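Local coordinates for rhodanese-like domain-containing protein (Rhodopseudomonas palustris, PDB 2HHG) that probably acts as a rhodanese-type sulfurtransferase, passing sulfur from thiosulfate to cyanide, although its physiological role remains unknown, at residues 12-17 with 95-100; 27-32 with 122-127; 70-75 with 81-86; 89-94 with 101-106. One frame throughout, in Å; residues are numbered along the deposited sequence.

From the N terminus, helix 10-18 comes first, and interaction 1 closes a long loop by bringing it against the start of helix 97-109. Before that loop shuts, helix 26-34 begins the loop of interaction 2, which closes only at helix 120-126, so interactions 1 and 2 cross. Interaction 3, a short closure between the end of helix 68-72 and the turn at 81-84, nests inside both. Interaction 4 follows it, folding helix 97-109 back over strand 88-92; it nests inside interaction 2 but crosses interaction 1, sharing that helix. Interactions 1 and 2 join helix to helix, interaction 3 a helix end to a 3-10 segment, and interaction 4 a helix to the parallel sheet.

Interaction 1. Residues 12-17 with 95-100; sequences AMLDEA and GGLRSA. With PO4 (phosphate ion), chain B.
Leu14 reaches across from its helix to Leu97 and Ala100, and the branch that does the touching is CD2. With CG beside the backbone N (chi1 -72°), this methyl comes down on the carbonyl of Leu97, CD2 lying 3.4 Å from Leu97 O. The same methyl packs against Ala100 CB at 4.1 Å, while the other branch, CD1, brushes Leu97 CD2, the two leucine side chains crossing at about a right angle. One turn further on, Ala17 CB sits 3.5 Å from Ala100 O, a close approach of a methyl to the backbone.

The loop and first helical residues of 95-98 bind a phosphate, probably from the crystallisation liquor. Leu97 N donates to its O1 at 2.8 Å, and a weak bond runs from Gly95 N to O4. Arg98 grips two oxygens: its backbone N and NE share O2, while NH2 donates almost straight (176°) to O4. The bend at chi3 (-70°) swings the guanidinium round until phosphorus lies in its plane, at the edge; Glu50 holds NH1 from elsewhere. The loop from Cys93 to Arg98 corresponds in position to the active-site loop of rhodaneses, so the anion probably marks that pocket.

Helix 10-18 thus lies against the beginning of helix 97-109, where Ala17 also meets Leu101 and Lys104, while Ala100 touches His116 of strand 114-117.

Interaction 2. Residues 27-32 with 122-127; sequences ADAIAL and GAWRDA
Ile30 lies over one face of the Trp124 indole, while Ala29 meets the same ring at its edge. The side chain of Ile30 offers CG1, which stands 3.6 Å from the centroid of the six-membered ring of Trp124 and only 12° off the ring normal, a well-aligned CH-pi contact. Ala29 approaches in the ring plane, its CB 3.7 Å from Trp124 CZ3. Two neighbouring helical residues therefore hold the benzo end of the indole from perpendicular directions, and the backbone joining them follows its rim, with Ile30 CA 3.7 Å from Trp124 CH2.

Trp124 reaches this place because its CG stands opposite the backbone N (chi1 -178°), which throws the flat ring off its own helix and over to the other. Ile30 is extended beyond CG1, so that CD1 passes the indole and lands on Ala127 CB at 3.8 Å, near the end of helix 120-126. No hydrogen bond links the two segments; the single polar atom of the indole, NE1, instead donates to Pro130 O in the C-terminal tail, which, with the packing, probably restrains the rotation of the ring. Phe121 adds a second ring, its plane inclined by about 15° to that of Trp124.

Helices 26-34 and 120-126 are joined here with strand 114-117 as a shared neighbour, its Ile117 touching both Ala29 and Trp124, while Arg125 forms a salt bridge to Asp54 of helix 48-54.

Interaction 3. Residues 70-75 with 81-86; sequences FWIDPQ and PIFQED
The ring of Phe83 packs on Ile72 and Trp71 at the end of helix 68-72, and most atoms of the side chain meet one or the other. At the root, CB rests 3.8 Å from Ile72 CA. The next atom, CG, meets Ile72 CG1 at 3.7 Å, and CD1 and CE1 along one rim share that same methylene. On the other rim CD2 comes 3.5 Å from Trp71 O, and beyond it CE2 touches Trp71 CB at 3.9 Å. CG1 of Ile72 hangs over the centre of the ring, 13° off the normal, in a CH-pi contact; the two side chains cross at about a right angle. The opposite face is covered by Ile82 CG2, 4.1 Å above the plane and shifted toward the rim, so the phenyl is sandwiched between two isoleucines.

This is the connection between helix 68-72 and strand 88-92 of the rhodanese fold: a 3-10 segment at 81-84 turns back against the end of the helix. From there Phe83 reaches Val43 on strand 40-44, and Ile72 reaches Ala106 and Met109 on helix 97-109.

Nearer the surface, Gln84 bends at chi2 (-77°) and crosses the ring of Pro74, bringing its OE1 to 3.7 Å from Pro74 CG. The proline lies inside an Asx turn, in which Gln75 N donates to Asp73 OD1 at 2.9 Å from above the carboxylate plane.

Interaction 4. Residues 89-94 with 101-106; sequences FVFYCA and LAAKTA
Ala102 is the first residue of the helix to meet Phe91, and it does so lightly, its CB 4.5 Å from Phe91 CD1. Ala103 comes next and closer: its CA lies 3.8 Å from Phe91 CD2, with CB at nearly the same distance, so the ring rests against backbone as much as against a methyl. Lys104 and Thr105 turn to other faces of the helix, Lys104 pairing with Asp108 in a salt bridge. Ala106 completes the set one turn after Ala102, its CB 3.8 Å from Phe91 CZ.

The result is a single phenyl in contact with three alanines, whose small side chains are consistent with the close approach, 8.4 Å between the axes of 89-92 and 101-106. Phe91 supplies the bridging length itself. With CG beside the backbone N (chi1 -63°), the ring is carried to the helix; CD1 meets Ala102, CD2 Ala103, and CZ Ala106. All four residues are buried, and the contact is apolar throughout, with no hydrogen bond across it.

Strand and helix run at 147° to one another, as the outgoing half of the beta-alpha-beta unit formed by strand 88-92, helix 97-109 and strand 114-117. Val43 and Val114 of the two flanking strands touch the Phe91 side chain, and Leu68 of helix 68-72 meets both Phe91 and Ala102.

Interaction 1. Residues 12-17 with 95-100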
loop_
_atom_site.group_PDB
_atom_site.type_symbol
_atom_site.label_atom_id
_atom_site.label_comp_id
_atom_site.label_asym_id
_atom_site.label_seq_id
_atom_site.Cartn_x
_atom_site.Cartn_y
_atom_site.Cartn_z
ATOM N N ALA A 12 2.051 17.986 2.233
ATOM C CA ALA A 12 2.965 18.094 1.097
ATOM C C ALA A 12 3.331 16.725 0.536
ATOM O O ALA A 12 3.327 16.522 -0.676
ATOM C CB ALA A 12 4.223 18.854 1.488
HETATM N N MSE A 13 3.642 15.788 1.424
HETATM C CA MSE A 13 4.036 14.445 1.003
HETATM C C MSE A 13 2.921 13.714 0.275
HETATM O O MSE A 13 3.168 13.041 -0.728
HETATM C CB MSE A 13 4.488 13.607 2.190
HETATM C CG MSE A 13 5.702 14.149 2.900
HETATM SE SE MSE A 13 5.970 13.112 4.494
HETATM C CE MSE A 13 7.058 14.388 5.449
ATOM N N LEU A 14 1.702 13.844 0.791
ATOM C CA LEU A 14 0.541 13.180 0.214
ATOM C C LEU A 14 0.150 13.775 -1.133
ATOM O O LEU A 14 -0.225 13.038 -2.050
ATOM C CB LEU A 14 -0.633 13.196 1.194
ATOM C CG LEU A 14 -0.480 12.255 2.393
ATOM C CD1 LEU A 14 -1.485 12.599 3.475
ATOM C CD2 LEU A 14 -0.608 10.788 1.978
ATOM N N ASP A 15 0.253 15.099 -1.259
ATOM C CA ASP A 15 -0.016 15.770 -2.527
ATOM C C ASP A 15 0.925 15.248 -3.605
ATOM O O ASP A 15 0.485 14.882 -4.704
ATOM C CB ASP A 15 0.139 17.288 -2.391
ATOM C CG ASP A 15 0.041 18.003 -3.729
ATOM O OD1 ASP A 15 -0.985 17.836 -4.420
ATOM O OD2 ASP A 15 0.995 18.719 -4.094
ATOM N N GLU A 16 2.217 15.205 -3.285
ATOM C CA GLU A 16 3.237 14.704 -4.205
ATOM C C GLU A 16 2.973 13.258 -4.609
ATOM O O GLU A 16 3.118 12.897 -5.780
ATOM C CB GLU A 16 4.628 14.797 -3.575
ATOM C CG GLU A 16 5.199 16.202 -3.469
ATOM C CD GLU A 16 6.491 16.257 -2.663
ATOM O OE1 GLU A 16 7.115 15.200 -2.432
ATOM O OE2 GLU A 16 6.882 17.367 -2.252
ATOM N N ALA A 17 2.594 12.434 -3.635
ATOM C CA ALA A 17 2.311 11.030 -3.892
ATOM C C ALA A 17 1.053 10.863 -4.739
ATOM O O ALA A 17 1.091 10.218 -5.793
ATOM C CB ALA A 17 2.187 10.268 -2.584
ATOM N N GLY A 95 -6.413 3.647 6.078
ATOM C CA GLY A 95 -7.222 4.765 5.595
ATOM C C GLY A 95 -6.807 5.375 4.272
ATOM O O GLY A 95 -7.430 6.333 3.809
ATOM N N GLY A 96 -5.765 4.828 3.655
ATOM C CA GLY A 96 -5.330 5.277 2.334
ATOM C C GLY A 96 -4.123 6.200 2.303
ATOM O O GLY A 96 -3.556 6.444 1.237
ATOM N N LEU A 97 -3.696 6.702 3.460
ATOM C CA LEU A 97 -2.640 7.717 3.489
ATOM C C LEU A 97 -1.236 7.123 3.437
ATOM O O LEU A 97 -0.472 7.444 2.529
ATOM C CB LEU A 97 -2.816 8.679 4.671
ATOM C CG LEU A 97 -4.186 9.368 4.779
ATOM C CD1 LEU A 97 -4.182 10.409 5.886
ATOM C CD2 LEU A 97 -4.639 9.998 3.462
ATOM N N ARG A 98 -0.898 6.251 4.388
ATOM C CA ARG A 98 0.397 5.563 4.370
ATOM C C ARG A 98 0.614 4.868 3.037
ATOM O O ARG A 98 1.726 4.842 2.512
ATOM C CB ARG A 98 0.501 4.525 5.493
ATOM C CG ARG A 98 0.876 5.074 6.853
ATOM C CD ARG A 98 0.722 4.002 7.923
ATOM N NE ARG A 98 -0.687 3.691 8.150
ATOM C CZ ARG A 98 -1.156 2.634 8.808
ATOM N NH1 ARG A 98 -0.338 1.708 9.293
ATOM N NH2 ARG A 98 -2.468 2.493 8.954
ATOM N N SER A 99 -0.451 4.281 2.498
ATOM C CA SER A 99 -0.315 3.526 1.255
ATOM C C SER A 99 -0.039 4.405 0.042
ATOM O O SER A 99 0.601 3.955 -0.907
ATOM C CB SER A 99 -1.513 2.612 1.015
ATOM O OG SER A 99 -2.719 3.338 1.022
ATOM N N ALA A 100 -0.508 5.653 0.063
ATOM C CA ALA A 100 -0.133 6.600 -0.990
ATOM C C ALA A 100 1.370 6.859 -0.923
ATOM O O ALA A 100 2.065 6.843 -1.943
ATOM C CB ALA A 100 -0.910 7.897 -0.868
HETATM P P PO4 B . -3.696 5.838 7.280
HETATM O O1 PO4 B . -4.543 6.329 6.154
HETATM O O2 PO4 B . -2.260 5.773 6.873
HETATM O O3 PO4 B . -3.854 6.829 8.425
HETATM O O4 PO4 B . -4.163 4.488 7.746
#

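Interaction 2. Residues 27-32 with 122-127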
loop_
_atom_site.group_PDB
_atom_site.type_symbol
_atom_site.label_atom_id
_atom_site.label_comp_id
_atom_site.label_asym_id
_atom_site.label_seq_id
_atom_site.Cartn_x
_atom_site.Cartn_y
_atom_site.Cartn_z
ATOM N N ALA A 27 -14.219 0.312 -4.958
ATOM C CA ALA A 27 -15.052 -0.590 -5.745
ATOM C C ALA A 27 -14.243 -1.304 -6.826
ATOM O O ALA A 27 -14.415 -2.502 -7.049
ATOM C CB ALA A 27 -16.228 0.155 -6.357
ATOM N N ASP A 28 -13.349 -0.576 -7.490
ATOM C CA ASP A 28 -12.498 -1.188 -8.504
ATOM C C ASP A 28 -11.530 -2.210 -7.902
ATOM O O ASP A 28 -11.286 -3.261 -8.487
ATOM C CB ASP A 28 -11.718 -0.129 -9.283
ATOM C CG ASP A 28 -12.592 0.671 -10.226
ATOM O OD1 ASP A 28 -13.766 0.297 -10.438
ATOM O OD2 ASP A 28 -12.094 1.684 -10.760
ATOM N N ALA A 29 -10.983 -1.892 -6.730
ATOM C CA ALA A 29 -10.087 -2.815 -6.038
ATOM C C ALA A 29 -10.810 -4.101 -5.615
ATOM O O ALA A 29 -10.272 -5.201 -5.749
ATOM C CB ALA A 29 -9.450 -2.131 -4.841
ATOM N N ILE A 30 -12.034 -3.951 -5.116
ATOM C CA ILE A 30 -12.849 -5.101 -4.746
ATOM C C ILE A 30 -13.146 -5.965 -5.981
ATOM O O ILE A 30 -13.006 -7.195 -5.938
ATOM C CB ILE A 30 -14.134 -4.665 -4.000
ATOM C CG1 ILE A 30 -13.756 -4.117 -2.617
ATOM C CG2 ILE A 30 -15.126 -5.827 -3.883
ATOM C CD1 ILE A 30 -14.890 -3.445 -1.871
ATOM N N ALA A 31 -13.522 -5.323 -7.087
ATOM C CA ALA A 31 -13.799 -6.055 -8.325
ATOM C C ALA A 31 -12.554 -6.779 -8.826
ATOM O O ALA A 31 -12.633 -7.921 -9.268
ATOM C CB ALA A 31 -14.349 -5.132 -9.403
ATOM N N LEU A 32 -11.401 -6.114 -8.733
ATOM C CA LEU A 32 -10.123 -6.716 -9.109
ATOM C C LEU A 32 -9.850 -7.979 -8.289
ATOM O O LEU A 32 -9.443 -9.010 -8.821
ATOM C CB LEU A 32 -8.984 -5.705 -8.928
ATOM C CG LEU A 32 -7.567 -6.163 -9.292
ATOM C CD1 LEU A 32 -7.479 -6.524 -10.771
ATOM C CD2 LEU A 32 -6.550 -5.084 -8.942
ATOM N N GLY A 122 -10.381 0.510 5.743
ATOM C CA GLY A 122 -11.603 1.076 6.320
ATOM C C GLY A 122 -12.715 1.197 5.287
ATOM O O GLY A 122 -13.851 0.760 5.523
ATOM N N ALA A 123 -12.391 1.770 4.132
ATOM C CA ALA A 123 -13.353 1.892 3.032
ATOM C C ALA A 123 -13.728 0.535 2.432
ATOM O O ALA A 123 -14.885 0.307 2.061
ATOM C CB ALA A 123 -12.810 2.811 1.959
ATOM N N TRP A 124 -12.740 -0.355 2.333
ATOM C CA TRP A 124 -12.948 -1.730 1.872
ATOM C C TRP A 124 -13.983 -2.439 2.746
ATOM O O TRP A 124 -14.943 -3.026 2.237
ATOM C CB TRP A 124 -11.613 -2.473 1.912
ATOM C CG TRP A 124 -11.622 -3.888 1.416
ATOM C CD1 TRP A 124 -12.015 -4.995 2.107
ATOM C CD2 TRP A 124 -11.136 -4.350 0.153
ATOM N NE1 TRP A 124 -11.839 -6.119 1.337
ATOM C CE2 TRP A 124 -11.302 -5.750 0.133
ATOM C CE3 TRP A 124 -10.591 -3.715 -0.971
ATOM C CZ2 TRP A 124 -10.929 -6.528 -0.959
ATOM C CZ3 TRP A 124 -10.219 -4.487 -2.053
ATOM C CH2 TRP A 124 -10.393 -5.878 -2.042
ATOM N N ARG A 125 -13.778 -2.385 4.058
ATOM C CA ARG A 125 -14.716 -2.952 5.027
ATOM C C ARG A 125 -16.109 -2.322 4.945
ATOM O O ARG A 125 -17.122 -3.036 4.974
ATOM C CB ARG A 125 -14.148 -2.803 6.437
ATOM C CG ARG A 125 -15.021 -3.385 7.536
ATOM C CD ARG A 125 -14.312 -3.340 8.876
ATOM N NE ARG A 125 -13.951 -1.976 9.258
ATOM C CZ ARG A 125 -13.121 -1.666 10.251
ATOM N NH1 ARG A 125 -12.554 -2.620 10.981
ATOM N NH2 ARG A 125 -12.857 -0.393 10.517
ATOM N N ASP A 126 -16.159 -0.996 4.838
ATOM C CA ASP A 126 -17.434 -0.280 4.750
ATOM C C ASP A 126 -18.247 -0.708 3.527
ATOM O O ASP A 126 -19.477 -0.748 3.580
ATOM C CB ASP A 126 -17.211 1.234 4.729
ATOM C CG ASP A 126 -16.763 1.787 6.075
ATOM O OD1 ASP A 126 -16.912 1.094 7.106
ATOM O OD2 ASP A 126 -16.252 2.925 6.092
ATOM N N ALA A 127 -17.553 -1.036 2.439
ATOM C CA ALA A 127 -18.188 -1.467 1.196
ATOM C C ALA A 127 -18.556 -2.954 1.200
ATOM O O ALA A 127 -19.157 -3.452 0.243
ATOM C CB ALA A 127 -17.284 -1.146 0.015
#

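Interaction 3. Residues 70-75 with 81-86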
loop_
_atom_site.group_PDB
_atom_site.type_symbol
_atom_site.label_atom_id
_atom_site.label_comp_id
_atom_site.label_asym_id
_atom_site.label_seq_id
_atom_site.Cartn_x
_atom_site.Cartn_y
_atom_site.Cartn_z
ATOM N N PHE A 70 13.558 -2.235 2.001
ATOM C CA PHE A 70 14.449 -3.345 2.310
ATOM C C PHE A 70 13.974 -4.670 1.747
ATOM O O PHE A 70 14.787 -5.566 1.511
ATOM C CB PHE A 70 14.650 -3.422 3.821
ATOM C CG PHE A 70 15.300 -2.200 4.361
ATOM C CD1 PHE A 70 16.683 -2.091 4.369
ATOM C CD2 PHE A 70 14.538 -1.117 4.768
ATOM C CE1 PHE A 70 17.296 -0.929 4.806
ATOM C CE2 PHE A 70 15.144 0.046 5.204
ATOM C CZ PHE A 70 16.521 0.137 5.234
ATOM N N TRP A 71 12.668 -4.799 1.536
ATOM C CA TRP A 71 12.114 -6.006 0.930
ATOM C C TRP A 71 11.991 -5.874 -0.588
ATOM O O TRP A 71 12.088 -6.870 -1.298
ATOM C CB TRP A 71 10.769 -6.353 1.573
ATOM C CG TRP A 71 10.878 -6.897 2.977
ATOM C CD1 TRP A 71 11.945 -6.797 3.835
ATOM C CD2 TRP A 71 9.864 -7.610 3.686
ATOM N NE1 TRP A 71 11.659 -7.422 5.027
ATOM C CE2 TRP A 71 10.386 -7.922 4.960
ATOM C CE3 TRP A 71 8.570 -8.033 3.363
ATOM C CZ2 TRP A 71 9.652 -8.629 5.910
ATOM C CZ3 TRP A 71 7.841 -8.727 4.314
ATOM C CH2 TRP A 71 8.388 -9.022 5.569
ATOM N N ILE A 72 11.783 -4.657 -1.088
ATOM C CA ILE A 72 11.678 -4.452 -2.534
ATOM C C ILE A 72 13.021 -4.608 -3.254
ATOM O O ILE A 72 13.111 -5.280 -4.287
ATOM C CB ILE A 72 11.095 -3.070 -2.861
ATOM C CG1 ILE A 72 9.602 -3.030 -2.522
ATOM C CG2 ILE A 72 11.312 -2.720 -4.337
ATOM C CD1 ILE A 72 8.961 -1.672 -2.704
ATOM N N ASP A 73 14.056 -3.961 -2.727
ATOM C CA ASP A 73 15.334 -3.853 -3.418
ATOM C C ASP A 73 16.021 -5.211 -3.507
ATOM O O ASP A 73 16.367 -5.780 -2.481
ATOM C CB ASP A 73 16.215 -2.857 -2.669
ATOM C CG ASP A 73 17.561 -2.642 -3.323
ATOM O OD1 ASP A 73 17.857 -3.237 -4.383
ATOM O OD2 ASP A 73 18.343 -1.864 -2.747
ATOM N N PRO A 74 16.233 -5.732 -4.735
ATOM C CA PRO A 74 16.862 -7.052 -4.835
ATOM C C PRO A 74 18.311 -7.073 -4.331
ATOM O O PRO A 74 18.848 -8.150 -4.055
ATOM C CB PRO A 74 16.794 -7.364 -6.335
ATOM C CG PRO A 74 16.717 -6.045 -7.000
ATOM C CD PRO A 74 15.921 -5.172 -6.064
ATOM N N GLN A 75 18.923 -5.897 -4.207
ATOM C CA GLN A 75 20.281 -5.770 -3.675
ATOM C C GLN A 75 20.317 -5.601 -2.157
ATOM O O GLN A 75 21.391 -5.415 -1.572
ATOM C CB GLN A 75 21.012 -4.598 -4.338
ATOM C CG GLN A 75 21.117 -4.679 -5.862
ATOM C CD GLN A 75 21.694 -5.993 -6.349
ATOM O OE1 GLN A 75 22.653 -6.514 -5.776
ATOM N NE2 GLN A 75 21.107 -6.540 -7.410
ATOM N N PRO A 81 11.563 -11.988 -3.038
ATOM C CA PRO A 81 11.397 -12.202 -4.475
ATOM C C PRO A 81 10.040 -11.819 -5.040
ATOM O O PRO A 81 9.946 -11.568 -6.243
ATOM C CB PRO A 81 11.628 -13.706 -4.645
ATOM C CG PRO A 81 12.335 -14.138 -3.440
ATOM C CD PRO A 81 11.918 -13.234 -2.337
ATOM N N ILE A 82 9.004 -11.776 -4.203
ATOM C CA ILE A 82 7.678 -11.359 -4.663
ATOM C C ILE A 82 7.709 -9.966 -5.313
ATOM O O ILE A 82 6.978 -9.710 -6.265
ATOM C CB ILE A 82 6.610 -11.443 -3.532
ATOM C CG1 ILE A 82 5.192 -11.325 -4.106
ATOM C CG2 ILE A 82 6.858 -10.400 -2.430
ATOM C CD1 ILE A 82 4.104 -11.714 -3.120
ATOM N N PHE A 83 8.584 -9.090 -4.821
ATOM C CA PHE A 83 8.684 -7.733 -5.355
ATOM C C PHE A 83 9.436 -7.647 -6.680
ATOM O O PHE A 83 9.545 -6.570 -7.256
ATOM C CB PHE A 83 9.302 -6.788 -4.324
ATOM C CG PHE A 83 8.364 -6.418 -3.218
ATOM C CD1 PHE A 83 7.181 -5.728 -3.494
ATOM C CD2 PHE A 83 8.654 -6.756 -1.898
ATOM C CE1 PHE A 83 6.308 -5.379 -2.472
ATOM C CE2 PHE A 83 7.783 -6.405 -0.871
ATOM C CZ PHE A 83 6.609 -5.724 -1.161
ATOM N N GLN A 84 9.960 -8.773 -7.152
ATOM C CA GLN A 84 10.617 -8.816 -8.454
ATOM C C GLN A 84 9.671 -9.290 -9.557
ATOM O O GLN A 84 10.023 -9.266 -10.738
ATOM C CB GLN A 84 11.867 -9.695 -8.386
ATOM C CG GLN A 84 13.078 -8.959 -7.823
ATOM C CD GLN A 84 13.710 -8.034 -8.839
ATOM O OE1 GLN A 84 13.572 -6.811 -8.763
ATOM N NE2 GLN A 84 14.405 -8.615 -9.807
ATOM N N GLU A 85 8.464 -9.700 -9.174
ATOM C CA GLU A 85 7.500 -10.257 -10.121
ATOM C C GLU A 85 6.946 -9.211 -11.075
ATOM O O GLU A 85 6.792 -8.042 -10.720
ATOM C CB GLU A 85 6.369 -10.970 -9.382
ATOM C CG GLU A 85 6.854 -12.216 -8.657
ATOM C CD GLU A 85 5.761 -12.974 -7.938
ATOM O OE1 GLU A 85 4.572 -12.621 -8.080
ATOM O OE2 GLU A 85 6.105 -13.930 -7.215
ATOM N N ASP A 86 6.644 -9.665 -12.288
ATOM C CA ASP A 86 6.129 -8.834 -13.361
ATOM C C ASP A 86 4.618 -8.646 -13.185
ATOM O O ASP A 86 3.813 -9.179 -13.956
ATOM C CB ASP A 86 6.466 -9.510 -14.700
ATOM C CG ASP A 86 5.974 -8.730 -15.906
ATOM O OD1 ASP A 86 6.022 -7.483 -15.880
ATOM O OD2 ASP A 86 5.550 -9.378 -16.888
#

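Interaction 4. Residues 89-94 with 101-106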
loop_
_atom_site.group_PDB
_atom_site.type_symbol
_atom_site.label_atom_id
_atom_site.label_comp_id
_atom_site.label_asym_id
_atom_site.label_seq_id
_atom_site.Cartn_x
_atom_site.Cartn_y
_atom_site.Cartn_z
ATOM N N PHE A 89 1.473 -3.863 -8.372
ATOM C CA PHE A 89 1.499 -3.878 -6.911
ATOM C C PHE A 89 0.531 -2.852 -6.369
ATOM O O PHE A 89 0.674 -1.655 -6.624
ATOM C CB PHE A 89 2.920 -3.646 -6.394
ATOM C CG PHE A 89 3.835 -4.783 -6.698
ATOM C CD1 PHE A 89 4.047 -5.790 -5.769
ATOM C CD2 PHE A 89 4.445 -4.887 -7.946
ATOM C CE1 PHE A 89 4.867 -6.868 -6.067
ATOM C CE2 PHE A 89 5.272 -5.959 -8.252
ATOM C CZ PHE A 89 5.478 -6.955 -7.306
ATOM N N VAL A 90 -0.474 -3.342 -5.652
ATOM C CA VAL A 90 -1.524 -2.517 -5.088
ATOM C C VAL A 90 -1.335 -2.482 -3.575
ATOM O O VAL A 90 -1.535 -3.491 -2.898
ATOM C CB VAL A 90 -2.913 -3.082 -5.451
ATOM C CG1 VAL A 90 -4.021 -2.263 -4.793
ATOM C CG2 VAL A 90 -3.088 -3.147 -6.958
ATOM N N PHE A 91 -0.959 -1.318 -3.047
ATOM C CA PHE A 91 -0.669 -1.171 -1.621
ATOM C C PHE A 91 -1.903 -0.714 -0.881
ATOM O O PHE A 91 -2.684 0.073 -1.406
ATOM C CB PHE A 91 0.464 -0.159 -1.418
ATOM C CG PHE A 91 1.765 -0.585 -2.033
ATOM C CD1 PHE A 91 2.672 -1.350 -1.308
ATOM C CD2 PHE A 91 2.078 -0.246 -3.350
ATOM C CE1 PHE A 91 3.868 -1.766 -1.880
ATOM C CE2 PHE A 91 3.271 -0.657 -3.926
ATOM C CZ PHE A 91 4.169 -1.416 -3.187
ATOM N N TYR A 92 -2.086 -1.201 0.340
ATOM C CA TYR A 92 -3.170 -0.680 1.169
ATOM C C TYR A 92 -2.796 -0.575 2.634
ATOM O O TYR A 92 -1.970 -1.328 3.141
ATOM C CB TYR A 92 -4.477 -1.464 0.986
ATOM C CG TYR A 92 -4.557 -2.787 1.708
ATOM C CD1 TYR A 92 -5.211 -2.895 2.932
ATOM C CD2 TYR A 92 -4.020 -3.940 1.144
ATOM C CE1 TYR A 92 -5.301 -4.120 3.595
ATOM C CE2 TYR A 92 -4.115 -5.169 1.797
ATOM C CZ TYR A 92 -4.765 -5.248 3.012
ATOM O OH TYR A 92 -4.870 -6.466 3.652
ATOM N N CYS A 93 -3.420 0.390 3.294
ATOM C CA CYS A 93 -3.238 0.603 4.719
ATOM C C CYS A 93 -4.631 0.741 5.333
ATOM O O CYS A 93 -5.608 0.285 4.735
ATOM C CB CYS A 93 -2.364 1.839 4.977
ATOM S SG CYS A 93 -3.015 3.395 4.282
ATOM N N ALA A 94 -4.745 1.351 6.511
ATOM C CA ALA A 94 -6.055 1.484 7.158
ATOM C C ALA A 94 -6.974 2.526 6.519
ATOM O O ALA A 94 -8.187 2.307 6.423
ATOM C CB ALA A 94 -5.894 1.759 8.655
ATOM N N LEU A 101 1.881 7.092 0.284
ATOM C CA LEU A 101 3.317 7.314 0.448
ATOM C C LEU A 101 4.112 6.079 0.053
ATOM O O LEU A 101 5.136 6.187 -0.608
ATOM C CB LEU A 101 3.664 7.738 1.877
ATOM C CG LEU A 101 2.990 9.002 2.412
ATOM C CD1 LEU A 101 3.615 9.363 3.742
ATOM C CD2 LEU A 101 3.086 10.172 1.429
ATOM N N ALA A 102 3.623 4.901 0.434
ATOM C CA ALA A 102 4.311 3.645 0.125
ATOM C C ALA A 102 4.363 3.384 -1.376
ATOM O O ALA A 102 5.402 3.006 -1.909
ATOM C CB ALA A 102 3.648 2.482 0.832
ATOM N N ALA A 103 3.237 3.585 -2.062
ATOM C CA ALA A 103 3.192 3.422 -3.515
ATOM C C ALA A 103 4.157 4.382 -4.203
ATOM O O ALA A 103 4.872 3.994 -5.125
ATOM C CB ALA A 103 1.774 3.618 -4.031
ATOM N N LYS A 104 4.194 5.624 -3.734
ATOM C CA LYS A 104 5.115 6.605 -4.288
ATOM C C LYS A 104 6.578 6.201 -4.056
ATOM O O LYS A 104 7.398 6.294 -4.971
ATOM C CB LYS A 104 4.815 7.987 -3.712
ATOM C CG LYS A 104 5.722 9.112 -4.217
ATOM C CD LYS A 104 5.654 9.299 -5.729
ATOM C CE LYS A 104 6.233 10.642 -6.153
ATOM N NZ LYS A 104 7.621 10.876 -5.687
ATOM N N THR A 105 6.904 5.745 -2.849
ATOM C CA THR A 105 8.251 5.251 -2.572
ATOM C C THR A 105 8.630 4.111 -3.521
ATOM O O THR A 105 9.704 4.117 -4.125
ATOM C CB THR A 105 8.355 4.768 -1.125
ATOM O OG1 THR A 105 8.152 5.882 -0.248
ATOM C CG2 THR A 105 9.714 4.131 -0.845
ATOM N N ALA A 106 7.736 3.140 -3.656
ATOM C CA ALA A 106 7.999 1.991 -4.513
ATOM C C ALA A 106 8.204 2.441 -5.961
ATOM O O ALA A 106 9.134 2.001 -6.636
ATOM C CB ALA A 106 6.866 0.994 -4.410
#